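Local coordinates for protein transcriptional regulator (Streptococcus thermophilus LMD-9, PDB 5JUF) that probably acts as a quorum-sensing transcriptional activator of the RNPP family that switches on competence genes in response to a signalling peptide, at residues 1-6 and 112-117. Sequence-based numbering, arbitrary orientation.
Sequences MNLKDS and FDILPE
L3 and K4, in the first turn of helix 3-17, face segment 112-117, which carries the chain from helix 94-111 into helix 117-130, and the backbones stay well apart, 7.4 Å between L3 CA and D113 CA. The contact joins the first helix of the helix-turn-helix region, the probable DNA-binding part, to the tetratricopeptide-like helices through a cation-pi interaction and a lysine-to-carbonyl hydrogen bond. K4 does most of the bridging. Its chain is extended beyond CG and crosses the F112 side chain at about a right angle, carrying the ammonium group over one face of the ring, 3.9 Å from NZ to the ring centroid and displaced toward the rim at CE2. The same NZ donates to F112 O at 3.0 Å, approaching from above the carbonyl plane, so that a single residue offers both its ring and its carbonyl to the lysine. F112 CG is anti to its backbone N (chi1 -180°), on the side of its own carbonyl carbon, which lets one ammonium group reach both ring and carbonyl oxygen. A water accepts from K4 NZ and donates to D113 OD1, relaying between two opposite charges that do not touch directly; the aspartate probably helps to stabilise the ammonium. A second water donates to D113 O and receives a weak bond from K4 N. L120 of helix 117-130 touches both K4 and F112, and L46 touches L3 and K4. At the start of helix 3-17, N2 and D5 form a capping box: D5 N donates to N2 OD1, nearly in line with its C=O, and N2 N returns a bond to D5 OD2. Beside the polar bridge, a small apolar contact adds to it, L3 CD2 meeting I114 CD1 at a tight 3.5 Å.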
# COMPACT_ATOMS: atom_id res chain seq x y z
N MET A 1 12.44 -26.77 13.66
CA MET A 1 13.34 -25.75 13.14
C MET A 1 13.11 -25.58 11.65
O MET A 1 13.08 -26.56 10.91
CB MET A 1 14.80 -26.11 13.42
CG MET A 1 15.81 -25.03 13.04
SD MET A 1 17.44 -25.39 13.72
CE MET A 1 18.34 -23.88 13.39
N ASN A 2 12.96 -24.35 11.19
CA ASN A 2 12.73 -24.08 9.78
C ASN A 2 13.79 -23.10 9.26
O ASN A 2 14.79 -22.81 9.93
CB ASN A 2 11.30 -23.56 9.57
CG ASN A 2 10.98 -22.31 10.39
OD1 ASN A 2 11.86 -21.49 10.67
ND2 ASN A 2 9.71 -22.16 10.77
N LEU A 3 13.56 -22.60 8.05
CA LEU A 3 14.47 -21.64 7.44
C LEU A 3 14.63 -20.40 8.30
O LEU A 3 15.75 -19.91 8.51
CB LEU A 3 13.95 -21.28 6.05
CG LEU A 3 14.73 -20.30 5.18
CD1 LEU A 3 16.11 -20.85 4.93
CD2 LEU A 3 13.98 -20.09 3.87
N LYS A 4 13.51 -19.87 8.81
CA LYS A 4 13.56 -18.65 9.62
C LYS A 4 14.42 -18.86 10.87
O LYS A 4 15.26 -18.01 11.20
CB LYS A 4 12.13 -18.22 9.96
CG LYS A 4 11.34 -17.77 8.72
CD LYS A 4 9.86 -17.48 8.97
CE LYS A 4 9.15 -17.11 7.65
NZ LYS A 4 7.63 -17.14 7.75
N ASP A 5 14.25 -20.00 11.55
CA ASP A 5 15.04 -20.30 12.74
C ASP A 5 16.53 -20.39 12.44
O ASP A 5 17.37 -19.94 13.23
CB ASP A 5 14.59 -21.62 13.38
CG ASP A 5 13.14 -21.61 13.83
OD1 ASP A 5 12.64 -20.55 14.23
OD2 ASP A 5 12.52 -22.69 13.81
N SER A 6 16.89 -21.02 11.31
CA SER A 6 18.30 -21.30 11.03
C SER A 6 19.07 -20.01 10.75
O SER A 6 20.14 -19.76 11.32
CB SER A 6 18.40 -22.26 9.85
OG SER A 6 19.75 -22.52 9.51
N PHE A 112 4.03 -19.03 2.88
CA PHE A 112 4.32 -18.46 4.20
C PHE A 112 5.78 -18.68 4.63
O PHE A 112 6.45 -17.76 5.11
CB PHE A 112 3.38 -19.07 5.24
CG PHE A 112 3.62 -18.53 6.62
CD1 PHE A 112 3.13 -17.28 6.98
CD2 PHE A 112 4.37 -19.24 7.55
CE1 PHE A 112 3.37 -16.76 8.25
CE2 PHE A 112 4.61 -18.72 8.83
CZ PHE A 112 4.11 -17.48 9.17
N ASP A 113 6.27 -19.91 4.48
CA ASP A 113 7.56 -20.25 5.08
C ASP A 113 8.74 -19.63 4.35
O ASP A 113 9.84 -19.59 4.92
CB ASP A 113 7.72 -21.77 5.11
CG ASP A 113 6.74 -22.42 6.06
OD1 ASP A 113 6.60 -21.89 7.18
OD2 ASP A 113 6.12 -23.42 5.68
N ILE A 114 8.55 -19.13 3.13
CA ILE A 114 9.62 -18.55 2.33
C ILE A 114 9.49 -17.03 2.17
O ILE A 114 10.35 -16.41 1.54
CB ILE A 114 9.71 -19.25 0.95
CG1 ILE A 114 11.00 -18.94 0.20
CG2 ILE A 114 8.52 -18.89 0.06
CD1 ILE A 114 12.25 -19.31 0.94
N LEU A 115 8.41 -16.40 2.76
CA LEU A 115 8.25 -14.96 2.56
C LEU A 115 8.84 -14.14 3.70
O LEU A 115 8.65 -14.49 4.88
CB LEU A 115 6.78 -14.60 2.42
CG LEU A 115 6.08 -15.13 1.17
CD1 LEU A 115 4.58 -14.83 1.22
CD2 LEU A 115 6.72 -14.48 -0.05
N PRO A 116 9.51 -13.04 3.38
CA PRO A 116 9.97 -12.12 4.42
C PRO A 116 8.81 -11.34 5.02
O PRO A 116 7.71 -11.26 4.46
CB PRO A 116 10.94 -11.18 3.68
CG PRO A 116 10.42 -11.17 2.25
CD PRO A 116 9.92 -12.60 2.03
N GLU A 117 9.09 -10.74 6.17
CA GLU A 117 8.07 -10.01 6.93
C GLU A 117 7.37 -8.94 6.10
O GLU A 117 6.15 -8.76 6.22
CB GLU A 117 8.74 -9.38 8.15
CG GLU A 117 7.85 -8.53 9.03
CD GLU A 117 8.61 -8.01 10.24
OE1 GLU A 117 9.09 -8.84 11.04
OE2 GLU A 117 8.75 -6.77 10.36
O HOH W 1 10.45 -20.80 7.42
O HOH W 2 7.76 -20.06 8.61